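Local coordinates for protein alpha-glucosidase ([Eubacterium] rectale, PDB 6PNR) that probably hydrolyses alpha-linked sulfoquinovosides derived from sulfolipid, as a family 31 glycoside hydrolase captured here with an aza-sugar inhibitor, at residues Q618-Y630 / A655-V667. Numbering follows the deposited sequence.
Sequences QDEWVHLWTGEEY and ADIFEEIREKYGV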
loop_
_atom_site.group_PDB
_atom_site.type_symbol
_atom_site.label_atom_id
_atom_site.label_comp_id
_atom_site.label_asym_id
_atom_site.label_seq_id
_atom_site.Cartn_x
_atom_site.Cartn_y
_atom_site.Cartn_z
ATOM N N GLN A 618 40.915 5.900 -3.751
ATOM C CA GLN A 618 42.363 6.090 -3.666
ATOM C C GLN A 618 42.993 6.251 -5.043
ATOM O O GLN A 618 43.070 5.287 -5.811
ATOM C CB GLN A 618 43.029 4.912 -2.941
ATOM C CG GLN A 618 42.661 4.784 -1.474
ATOM C CD GLN A 618 43.224 5.914 -0.624
ATOM O OE1 GLN A 618 44.398 6.280 -0.751
ATOM N NE2 GLN A 618 42.384 6.474 0.246
ATOM N N ASP A 619 43.466 7.453 -5.348
ATOM C CA ASP A 619 44.057 7.767 -6.645
ATOM C C ASP A 619 44.569 9.195 -6.553
ATOM O O ASP A 619 44.343 9.884 -5.554
ATOM C CB ASP A 619 43.044 7.602 -7.782
ATOM C CG ASP A 619 43.693 7.223 -9.092
ATOM O OD1 ASP A 619 44.857 7.612 -9.312
ATOM O OD2 ASP A 619 43.037 6.531 -9.900
ATOM N N GLU A 620 45.251 9.643 -7.604
ATOM C CA GLU A 620 45.756 11.013 -7.670
ATOM C C GLU A 620 44.732 11.882 -8.390
ATOM O O GLU A 620 44.621 11.839 -9.616
ATOM C CB GLU A 620 47.110 11.045 -8.367
ATOM C CG GLU A 620 48.188 10.407 -7.535
ATOM C CD GLU A 620 48.339 11.108 -6.201
ATOM O OE1 GLU A 620 48.917 12.221 -6.184
ATOM O OE2 GLU A 620 47.857 10.562 -5.178
ATOM N N TRP A 621 44.006 12.702 -7.629
ATOM C CA TRP A 621 42.886 13.474 -8.146
ATOM C C TRP A 621 43.192 14.964 -8.117
ATOM O O TRP A 621 43.893 15.456 -7.228
ATOM C CB TRP A 621 41.615 13.224 -7.337
ATOM C CG TRP A 621 41.070 11.838 -7.389
ATOM C CD1 TRP A 621 41.135 10.894 -6.399
ATOM C CD2 TRP A 621 40.330 11.239 -8.464
ATOM N NE1 TRP A 621 40.496 9.747 -6.798
ATOM C CE2 TRP A 621 39.990 9.932 -8.059
ATOM C CE3 TRP A 621 39.922 11.683 -9.729
ATOM C CZ2 TRP A 621 39.267 9.052 -8.879
ATOM C CZ3 TRP A 621 39.216 10.801 -10.550
ATOM C CH2 TRP A 621 38.886 9.507 -10.115
ATOM N N VAL A 622 42.647 15.677 -9.099
ATOM C CA VAL A 622 42.744 17.129 -9.193
ATOM C C VAL A 622 41.329 17.688 -9.277
ATOM O O VAL A 622 40.581 17.335 -10.194
ATOM C CB VAL A 622 43.563 17.583 -10.414
ATOM C CG1 VAL A 622 43.681 19.110 -10.420
ATOM C CG2 VAL A 622 44.951 16.917 -10.430
ATOM N N HIS A 623 40.964 18.550 -8.329
ATOM C CA HIS A 623 39.684 19.252 -8.398
ATOM C C HIS A 623 39.667 20.182 -9.606
ATOM O O HIS A 623 40.579 20.995 -9.789
ATOM C CB HIS A 623 39.440 20.038 -7.112
ATOM C CG HIS A 623 38.112 20.720 -7.062
ATOM N ND1 HIS A 623 37.982 22.090 -7.012
ATOM C CD2 HIS A 623 36.851 20.222 -7.047
ATOM C CE1 HIS A 623 36.699 22.408 -6.969
ATOM N NE2 HIS A 623 35.991 21.293 -6.990
ATOM N N LEU A 624 38.622 20.065 -10.432
ATOM C CA LEU A 624 38.654 20.676 -11.761
ATOM C C LEU A 624 38.759 22.195 -11.695
ATOM O O LEU A 624 39.496 22.807 -12.480
ATOM C CB LEU A 624 37.412 20.267 -12.559
ATOM C CG LEU A 624 37.234 20.950 -13.921
ATOM C CD1 LEU A 624 38.386 20.595 -14.873
ATOM C CD2 LEU A 624 35.893 20.566 -14.535
ATOM N N TRP A 625 38.010 22.829 -10.794
ATOM C CA TRP A 625 37.915 24.284 -10.805
ATOM C C TRP A 625 39.059 24.968 -10.063
ATOM O O TRP A 625 39.391 26.119 -10.383
ATOM C CB TRP A 625 36.564 24.730 -10.216
ATOM C CG TRP A 625 35.384 23.968 -10.794
ATOM C CD1 TRP A 625 34.576 23.081 -10.136
ATOM C CD2 TRP A 625 34.906 24.013 -12.151
ATOM N NE1 TRP A 625 33.623 22.580 -10.994
ATOM C CE2 TRP A 625 33.802 23.136 -12.235
ATOM C CE3 TRP A 625 35.300 24.712 -13.298
ATOM C CZ2 TRP A 625 33.087 22.939 -13.431
ATOM C CZ3 TRP A 625 34.594 24.516 -14.479
ATOM C CH2 TRP A 625 33.501 23.632 -14.535
ATOM N N THR A 626 39.673 24.296 -9.086
ATOM C CA THR A 626 40.728 24.915 -8.293
ATOM C C THR A 626 42.122 24.382 -8.573
ATOM O O THR A 626 43.093 25.097 -8.317
ATOM C CB THR A 626 40.444 24.754 -6.792
ATOM O OG1 THR A 626 40.328 23.360 -6.465
ATOM C CG2 THR A 626 39.162 25.485 -6.413
ATOM N N GLY A 627 42.252 23.165 -9.100
ATOM C CA GLY A 627 43.549 22.548 -9.264
ATOM C C GLY A 627 44.088 21.867 -8.025
ATOM O O GLY A 627 45.163 21.259 -8.095
ATOM N N GLU A 628 43.380 21.941 -6.901
ATOM C CA GLU A 628 43.842 21.304 -5.677
ATOM C C GLU A 628 43.873 19.786 -5.832
ATOM O O GLU A 628 42.986 19.192 -6.446
ATOM C CB GLU A 628 42.946 21.695 -4.509
ATOM C CG GLU A 628 43.467 21.217 -3.165
ATOM C CD GLU A 628 42.740 21.861 -2.000
ATOM O OE1 GLU A 628 41.739 22.575 -2.247
ATOM O OE2 GLU A 628 43.173 21.655 -0.842
ATOM N N GLU A 629 44.909 19.162 -5.271
ATOM C CA GLU A 629 45.135 17.730 -5.388
ATOM C C GLU A 629 44.577 16.986 -4.182
ATOM O O GLU A 629 44.646 17.469 -3.049
ATOM C CB GLU A 629 46.627 17.426 -5.532
ATOM C CG GLU A 629 47.287 18.186 -6.660
ATOM C CD GLU A 629 48.639 17.620 -7.019
ATOM O OE1 GLU A 629 49.115 16.705 -6.310
ATOM O OE2 GLU A 629 49.220 18.087 -8.020
ATOM N N TYR A 630 44.026 15.807 -4.437
ATOM C CA TYR A 630 43.498 14.949 -3.391
ATOM C C TYR A 630 43.910 13.522 -3.699
ATOM O O TYR A 630 44.050 13.143 -4.863
ATOM C CB TYR A 630 41.970 15.035 -3.290
ATOM C CG TYR A 630 41.444 16.415 -2.981
ATOM C CD1 TYR A 630 41.260 16.823 -1.672
ATOM C CD2 TYR A 630 41.123 17.305 -3.998
ATOM C CE1 TYR A 630 40.768 18.074 -1.376
ATOM C CE2 TYR A 630 40.635 18.567 -3.714
ATOM C CZ TYR A 630 40.456 18.941 -2.395
ATOM O OH TYR A 630 39.967 20.183 -2.080
ATOM N N ALA A 655 44.592 15.739 -19.444
ATOM C CA ALA A 655 44.783 16.741 -18.403
ATOM C C ALA A 655 44.976 18.130 -18.993
ATOM O O ALA A 655 44.685 19.125 -18.329
ATOM C CB ALA A 655 45.967 16.365 -17.513
ATOM N N ASP A 656 45.436 18.218 -20.240
ATOM C CA ASP A 656 45.606 19.522 -20.875
ATOM C C ASP A 656 44.257 20.190 -21.140
ATOM O O ASP A 656 44.120 21.411 -20.981
ATOM C CB ASP A 656 46.403 19.371 -22.170
ATOM C CG ASP A 656 45.755 18.398 -23.151
ATOM O OD1 ASP A 656 45.207 17.366 -22.695
ATOM O OD2 ASP A 656 45.784 18.667 -24.375
ATOM N N ILE A 657 43.258 19.411 -21.561
ATOM C CA ILE A 657 41.912 19.949 -21.744
ATOM C C ILE A 657 41.355 20.434 -20.414
ATOM O O ILE A 657 40.797 21.532 -20.310
ATOM C CB ILE A 657 40.986 18.885 -22.361
ATOM C CG1 ILE A 657 41.391 18.561 -23.795
ATOM C CG2 ILE A 657 39.539 19.337 -22.272
ATOM C CD1 ILE A 657 41.434 19.758 -24.692
ATOM N N PHE A 658 41.465 19.598 -19.381
ATOM C CA PHE A 658 40.925 19.968 -18.082
ATOM C C PHE A 658 41.602 21.217 -17.528
ATOM O O PHE A 658 40.954 22.027 -16.851
ATOM C CB PHE A 658 41.064 18.791 -17.126
ATOM C CG PHE A 658 40.412 17.526 -17.629
ATOM C CD1 PHE A 658 39.200 17.573 -18.315
ATOM C CD2 PHE A 658 41.014 16.292 -17.425
ATOM C CE1 PHE A 658 38.604 16.416 -18.773
ATOM C CE2 PHE A 658 40.422 15.132 -17.876
ATOM C CZ PHE A 658 39.215 15.195 -18.553
ATOM N N GLU A 659 42.895 21.403 -17.814
ATOM C CA GLU A 659 43.575 22.615 -17.363
ATOM C C GLU A 659 43.081 23.843 -18.113
ATOM O O GLU A 659 42.989 24.929 -17.531
ATOM C CB GLU A 659 45.087 22.470 -17.532
ATOM C CG GLU A 659 45.729 21.553 -16.506
ATOM C CD GLU A 659 47.213 21.314 -16.779
ATOM O OE1 GLU A 659 47.811 22.052 -17.601
ATOM O OE2 GLU A 659 47.774 20.380 -16.167
ATOM N N GLU A 660 42.791 23.705 -19.411
ATOM C CA GLU A 660 42.227 24.825 -20.153
ATOM C C GLU A 660 40.872 25.226 -19.583
ATOM O O GLU A 660 40.549 26.418 -19.513
ATOM C CB GLU A 660 42.087 24.477 -21.633
ATOM C CG GLU A 660 43.388 24.244 -22.354
ATOM C CD GLU A 660 43.179 23.881 -23.815
ATOM O OE1 GLU A 660 42.011 23.864 -24.261
ATOM O OE2 GLU A 660 44.182 23.615 -24.514
ATOM N N ILE A 661 40.073 24.242 -19.158
ATOM C CA ILE A 661 38.777 24.545 -18.546
ATOM C C ILE A 661 38.969 25.311 -17.242
ATOM O O ILE A 661 38.295 26.317 -16.991
ATOM C CB ILE A 661 37.970 23.250 -18.330
ATOM C CG1 ILE A 661 37.624 22.606 -19.684
ATOM C CG2 ILE A 661 36.720 23.521 -17.471
ATOM C CD1 ILE A 661 37.080 21.198 -19.558
ATOM N N ARG A 662 39.889 24.849 -16.389
ATOM C CA ARG A 662 40.153 25.575 -15.149
ATOM C C ARG A 662 40.637 26.984 -15.434
ATOM O O ARG A 662 40.190 27.945 -14.796
ATOM C CB ARG A 662 41.178 24.852 -14.277
ATOM C CG ARG A 662 41.503 25.672 -13.011
ATOM C CD ARG A 662 42.327 24.927 -11.975
ATOM N NE ARG A 662 43.582 24.405 -12.510
ATOM C CZ ARG A 662 43.760 23.139 -12.883
ATOM N NH1 ARG A 662 42.753 22.274 -12.782
ATOM N NH2 ARG A 662 44.935 22.733 -13.359
ATOM N N GLU A 663 41.540 27.133 -16.400
ATOM C CA GLU A 663 42.041 28.463 -16.723
ATOM C C GLU A 663 40.912 29.380 -17.165
ATOM O O GLU A 663 40.836 30.535 -16.732
ATOM C CB GLU A 663 43.106 28.374 -17.810
ATOM C CG GLU A 663 43.847 29.678 -18.045
ATOM C CD GLU A 663 45.338 29.524 -17.844
ATOM O OE1 GLU A 663 45.922 28.588 -18.437
ATOM O OE2 GLU A 663 45.920 30.321 -17.078
ATOM N N LYS A 664 40.018 28.879 -18.018
ATOM C CA LYS A 664 38.981 29.732 -18.585
ATOM C C LYS A 664 37.831 29.973 -17.611
ATOM O O LYS A 664 37.290 31.083 -17.549
ATOM C CB LYS A 664 38.449 29.120 -19.881
ATOM C CG LYS A 664 37.647 30.111 -20.711
ATOM C CD LYS A 664 37.231 29.545 -22.055
ATOM C CE LYS A 664 36.512 30.609 -22.876
ATOM N NZ LYS A 664 35.876 30.030 -24.093
ATOM N N TYR A 665 37.449 28.961 -16.834
ATOM C CA TYR A 665 36.191 29.003 -16.102
ATOM C C TYR A 665 36.331 28.594 -14.642
ATOM O O TYR A 665 35.315 28.472 -13.945
ATOM C CB TYR A 665 35.167 28.106 -16.801
ATOM C CG TYR A 665 34.632 28.650 -18.113
ATOM C CD1 TYR A 665 34.097 29.938 -18.194
ATOM C CD2 TYR A 665 34.632 27.867 -19.264
ATOM C CE1 TYR A 665 33.581 30.425 -19.389
ATOM C CE2 TYR A 665 34.126 28.352 -20.464
ATOM C CZ TYR A 665 33.599 29.629 -20.515
ATOM O OH TYR A 665 33.097 30.106 -21.694
ATOM N N GLY A 666 37.553 28.393 -14.153
ATOM C CA GLY A 666 37.763 27.931 -12.799
ATOM C C GLY A 666 37.711 29.050 -11.775
ATOM O O GLY A 666 37.348 30.192 -12.059
ATOM N N VAL A 667 38.069 28.694 -10.547
ATOM C CA VAL A 667 38.081 29.649 -9.444
ATOM C C VAL A 667 39.467 30.282 -9.333
ATOM O O VAL A 667 39.634 31.481 -9.568
ATOM C CB VAL A 667 37.670 28.975 -8.119
ATOM C CG1 VAL A 667 37.676 29.979 -6.974
ATOM C CG2 VAL A 667 36.300 28.320 -8.251
#
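Arg662 lies across the turn Leu624-Gly627, its chain following the backbone there. Arg662 CB sits 3.2 Å from Leu624 O. Next along, Arg662 CG comes 3.4 Å from Trp625 O, and CD packs against the Thr626-Gly627 peptide. With CG of Arg662 anti to the backbone N (chi1 177°) the chain leaves the helix along this turn; Arg662 then bends at chi3 (56°), bringing the guanidinium back over Gly627 CA, which covers one face. From there Arg662 NH1 returns to Leu624 O in a weak bond of 3.3 Å, the oxygen lying near the guanidinium plane. The turn joins strands 621-623 and 629-630, an antiparallel hairpin at the margin of the C-terminal beta-sheet of this family 31 enzyme, and helix 655-665 packs against it. Cut back to an alanine, position 662 would keep the CB contact, but Leu624 O would probably lose its weak bond from the guanidinium and Gly627 the flat group lying against it. Near the chain's end, Val667 N donates to Trp625 O at 2.9 Å. Deeper in, Leu624 CD1 meets Phe658 CB, while Trp625 sets CZ3 3.8 Å from Ile661 CG2 and sends NE1 to Thr644 O.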